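Long-range contact in adenylate isopentenyltransferase (Humulus lupulus, PDB 3A8T), which transfers an isopentenyl group from dimethylallyl diphosphate to ATP, ADP or AMP, a step in the biosynthesis of cytokinins: residues Arg55-Phe64 / Trp321-Val330. Numbering follows the deposited sequence.
Sequences RLSIDLAAHF and WEKQVLEPSV
Asp-59 takes a hydrogen bond from the indole of Trp-321, and this polar link sits at one end of a mainly apolar seam between two helices crossing at -60°. NE1 of Trp-321 lies 2.8 Å from OD2 of Asp-59; the oxygen is close to the ring plane and is approached nearly along its C-O axis, with the carboxylate turned 62° against the indole. The indole gets there because its CG stands anti to the backbone N (chi1 173°), and its CZ2 then packs against CB of Leu-56, 3.7 Å away. The other carboxylate oxygen, OD1 of Asp-59, forms a salt bridge one turn back with NH1 of Arg-55, rather long at 3.5 Å.

The tight part lies deeper. Leu-56 is a knob in a hole made by Trp-321, Val-325, Leu-326 and Ser-329, and Leu-299 of strand 296-300 closes in on it from the sheet. Leu-326 pushes CD1 to 3.5 Å from CB of Asp-59, while Leu-60 lays CD2 against CB of Ser-329. CZ of Phe-64 meets O of Val-330, and its ring continues onto Val-333, Ser-334 and Leu-337. The solvent side is thinner: exposed Arg-55 at one rim, exposed His-63 at the other, its ring face centred over CG2 of Val-330, 3.8 Å from the centroid, in a CH-pi contact.

With the indole of Trp-321 cut back to an alanine, OD2 of Asp-59 is likely to lose its N-H donor and a gap to open beside CB of Leu-56. Helix 53-61 begins within the ATP-binding P-loop, whose last residues, Lys-53 and Ser-54, lie on it, and Trp-321 also lies near Gly-52. The single directional bond thus probably fixes how the indole is turned, while apolar packing holds helix 315-338 against helix 53-61 along the rest of the contact.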
loop_
_atom_site.group_PDB
_atom_site.type_symbol
_atom_site.label_atom_id
_atom_site.label_comp_id
_atom_site.label_asym_id
_atom_site.label_seq_id
_atom_site.Cartn_x
_atom_site.Cartn_y
_atom_site.Cartn_z
ATOM N N ARG A 55 4.838 -8.390 -2.911
ATOM C CA ARG A 55 5.863 -9.444 -2.945
ATOM C C ARG A 55 5.213 -10.781 -3.241
ATOM O O ARG A 55 5.592 -11.530 -4.165
ATOM C CB ARG A 55 6.475 -9.569 -1.555
ATOM C CG ARG A 55 7.938 -9.580 -1.474
ATOM C CD ARG A 55 8.581 -10.800 -2.072
ATOM N NE ARG A 55 10.017 -10.530 -2.019
ATOM C CZ ARG A 55 10.990 -11.354 -2.365
ATOM N NH1 ARG A 55 10.731 -12.572 -2.807
ATOM N NH2 ARG A 55 12.228 -10.922 -2.283
ATOM N N LEU A 56 4.218 -11.081 -2.422
ATOM C CA LEU A 56 3.551 -12.347 -2.535
ATOM C C LEU A 56 2.868 -12.488 -3.881
ATOM O O LEU A 56 2.910 -13.563 -4.487
ATOM C CB LEU A 56 2.580 -12.515 -1.380
ATOM C CG LEU A 56 1.726 -13.759 -1.413
ATOM C CD1 LEU A 56 2.531 -14.974 -1.455
ATOM C CD2 LEU A 56 0.884 -13.776 -0.233
ATOM N N SER A 57 2.293 -11.389 -4.372
ATOM C CA SER A 57 1.587 -11.423 -5.648
ATOM C C SER A 57 2.538 -11.780 -6.751
ATOM O O SER A 57 2.159 -12.490 -7.706
ATOM C CB SER A 57 0.907 -10.093 -5.954
ATOM O OG SER A 57 1.805 -9.040 -6.200
ATOM N N ILE A 58 3.779 -11.307 -6.620
ATOM C CA ILE A 58 4.784 -11.606 -7.615
ATOM C C ILE A 58 5.306 -13.029 -7.457
ATOM O O ILE A 58 5.466 -13.718 -8.417
ATOM C CB ILE A 58 5.952 -10.596 -7.592
ATOM C CG1 ILE A 58 5.425 -9.170 -7.673
ATOM C CG2 ILE A 58 6.896 -10.887 -8.807
ATOM C CD1 ILE A 58 4.439 -8.920 -8.787
ATOM N N ASP A 59 5.544 -13.482 -6.250
ATOM C CA ASP A 59 5.982 -14.861 -6.072
ATOM C C ASP A 59 4.955 -15.854 -6.619
ATOM O O ASP A 59 5.300 -16.832 -7.237
ATOM C CB ASP A 59 6.232 -15.175 -4.588
ATOM C CG ASP A 59 7.525 -14.515 -4.035
ATOM O OD1 ASP A 59 8.487 -14.310 -4.814
ATOM O OD2 ASP A 59 7.597 -14.239 -2.812
ATOM N N LEU A 60 3.683 -15.594 -6.404
ATOM C CA LEU A 60 2.638 -16.484 -6.888
ATOM C C LEU A 60 2.579 -16.546 -8.402
ATOM O O LEU A 60 2.063 -17.490 -8.950
ATOM C CB LEU A 60 1.259 -16.013 -6.361
ATOM C CG LEU A 60 0.948 -16.233 -4.859
ATOM C CD1 LEU A 60 -0.261 -15.476 -4.484
ATOM C CD2 LEU A 60 0.725 -17.734 -4.532
ATOM N N ALA A 61 3.108 -15.529 -9.078
ATOM C CA ALA A 61 3.056 -15.461 -10.530
ATOM C C ALA A 61 3.988 -16.482 -11.108
ATOM O O ALA A 61 3.790 -16.915 -12.228
ATOM C CB ALA A 61 3.423 -14.028 -11.039
ATOM N N ALA A 62 5.012 -16.864 -10.354
ATOM C CA ALA A 62 5.908 -17.877 -10.880
ATOM C C ALA A 62 5.192 -19.276 -10.935
ATOM O O ALA A 62 5.673 -20.171 -11.618
ATOM C CB ALA A 62 7.203 -17.963 -10.026
ATOM N N HIS A 63 4.047 -19.410 -10.260
ATOM C CA HIS A 63 3.295 -20.669 -10.168
ATOM C C HIS A 63 1.988 -20.654 -10.893
ATOM O O HIS A 63 1.472 -21.684 -11.281
ATOM C CB HIS A 63 2.930 -20.984 -8.715
ATOM C CG HIS A 63 4.106 -21.264 -7.843
ATOM N ND1 HIS A 63 4.498 -22.540 -7.526
ATOM C CD2 HIS A 63 5.034 -20.436 -7.310
ATOM C CE1 HIS A 63 5.626 -22.489 -6.840
ATOM N NE2 HIS A 63 5.970 -21.222 -6.697
ATOM N N PHE A 64 1.432 -19.466 -11.023
ATOM C CA PHE A 64 0.158 -19.275 -11.656
ATOM C C PHE A 64 0.130 -18.110 -12.616
ATOM O O PHE A 64 0.475 -16.996 -12.256
ATOM C CB PHE A 64 -0.885 -19.002 -10.594
ATOM C CG PHE A 64 -0.955 -20.048 -9.526
ATOM C CD1 PHE A 64 -1.497 -21.308 -9.804
ATOM C CD2 PHE A 64 -0.460 -19.783 -8.251
ATOM C CE1 PHE A 64 -1.536 -22.281 -8.839
ATOM C CE2 PHE A 64 -0.492 -20.757 -7.261
ATOM C CZ PHE A 64 -1.029 -22.008 -7.551
ATOM N N TRP A 321 9.995 -16.780 4.609
ATOM C CA TRP A 321 8.862 -16.414 3.801
ATOM C C TRP A 321 8.446 -17.547 2.841
ATOM O O TRP A 321 7.272 -17.822 2.642
ATOM C CB TRP A 321 9.274 -15.141 3.040
ATOM C CG TRP A 321 8.325 -14.654 2.008
ATOM C CD1 TRP A 321 8.343 -14.943 0.667
ATOM C CD2 TRP A 321 7.277 -13.711 2.196
ATOM N NE1 TRP A 321 7.388 -14.212 0.013
ATOM C CE2 TRP A 321 6.715 -13.453 0.928
ATOM C CE3 TRP A 321 6.750 -13.059 3.313
ATOM C CZ2 TRP A 321 5.656 -12.565 0.752
ATOM C CZ3 TRP A 321 5.704 -12.181 3.134
ATOM C CH2 TRP A 321 5.169 -11.938 1.876
ATOM N N GLU A 322 9.422 -18.221 2.259
ATOM C CA GLU A 322 9.166 -19.285 1.313
ATOM C C GLU A 322 8.370 -20.339 2.031
ATOM O O GLU A 322 7.324 -20.739 1.577
ATOM C CB GLU A 322 10.503 -19.855 0.800
ATOM C CG GLU A 322 10.495 -20.202 -0.700
ATOM C CD GLU A 322 11.723 -19.665 -1.505
ATOM O OE1 GLU A 322 12.834 -20.212 -1.290
ATOM O OE2 GLU A 322 11.574 -18.715 -2.352
ATOM N N LYS A 323 8.863 -20.745 3.197
ATOM C CA LYS A 323 8.222 -21.764 4.017
ATOM C C LYS A 323 6.956 -21.323 4.719
ATOM O O LYS A 323 5.970 -22.030 4.696
ATOM C CB LYS A 323 9.191 -22.288 5.089
ATOM C CG LYS A 323 10.393 -23.015 4.545
ATOM C CD LYS A 323 11.446 -23.353 5.616
ATOM C CE LYS A 323 10.891 -24.267 6.770
ATOM N NZ LYS A 323 10.419 -25.658 6.367
ATOM N N GLN A 324 6.974 -20.156 5.333
ATOM C CA GLN A 324 5.806 -19.737 6.097
ATOM C C GLN A 324 4.687 -18.990 5.416
ATOM O O GLN A 324 3.547 -19.006 5.880
ATOM C CB GLN A 324 6.258 -18.943 7.336
ATOM C CG GLN A 324 7.236 -19.722 8.225
ATOM C CD GLN A 324 7.478 -19.077 9.601
ATOM O OE1 GLN A 324 7.910 -19.758 10.531
ATOM N NE2 GLN A 324 7.192 -17.774 9.738
ATOM N N VAL A 325 5.001 -18.351 4.307
ATOM C CA VAL A 325 4.019 -17.527 3.616
ATOM C C VAL A 325 3.717 -18.007 2.218
ATOM O O VAL A 325 2.591 -18.180 1.859
ATOM C CB VAL A 325 4.540 -16.057 3.534
ATOM C CG1 VAL A 325 3.549 -15.190 2.827
ATOM C CG2 VAL A 325 4.868 -15.520 4.930
ATOM N N LEU A 326 4.753 -18.226 1.431
ATOM C CA LEU A 326 4.551 -18.650 0.079
ATOM C C LEU A 326 4.064 -20.060 -0.074
ATOM O O LEU A 326 3.029 -20.234 -0.634
ATOM C CB LEU A 326 5.827 -18.396 -0.756
ATOM C CG LEU A 326 5.730 -18.689 -2.265
ATOM C CD1 LEU A 326 4.651 -17.800 -2.947
ATOM C CD2 LEU A 326 7.126 -18.520 -2.916
ATOM N N GLU A 327 4.767 -21.070 0.429
ATOM C CA GLU A 327 4.306 -22.465 0.232
ATOM C C GLU A 327 2.832 -22.633 0.599
ATOM O O GLU A 327 2.061 -23.179 -0.178
ATOM C CB GLU A 327 5.245 -23.472 0.943
ATOM C CG GLU A 327 4.661 -24.308 2.146
ATOM C CD GLU A 327 5.793 -24.936 3.098
ATOM O OE1 GLU A 327 5.667 -24.761 4.351
ATOM O OE2 GLU A 327 6.795 -25.581 2.602
ATOM N N PRO A 328 2.401 -22.138 1.767
ATOM C CA PRO A 328 0.976 -22.277 2.124
ATOM C C PRO A 328 0.036 -21.585 1.097
ATOM O O PRO A 328 -0.966 -22.129 0.700
ATOM C CB PRO A 328 0.899 -21.619 3.509
ATOM C CG PRO A 328 2.288 -21.841 4.071
ATOM C CD PRO A 328 3.183 -21.581 2.882
ATOM N N SER A 329 0.364 -20.367 0.667
ATOM C CA SER A 329 -0.473 -19.641 -0.321
ATOM C C SER A 329 -0.598 -20.423 -1.641
ATOM O O SER A 329 -1.677 -20.468 -2.200
ATOM C CB SER A 329 0.113 -18.260 -0.672
ATOM O OG SER A 329 0.327 -17.437 0.456
ATOM N N VAL A 330 0.509 -21.003 -2.125
ATOM C CA VAL A 330 0.493 -21.748 -3.383
ATOM C C VAL A 330 -0.578 -22.838 -3.283
ATOM O O VAL A 330 -1.439 -22.954 -4.185
ATOM C CB VAL A 330 1.897 -22.370 -3.708
ATOM C CG1 VAL A 330 1.793 -23.400 -4.824
ATOM C CG2 VAL A 330 2.836 -21.322 -4.116
#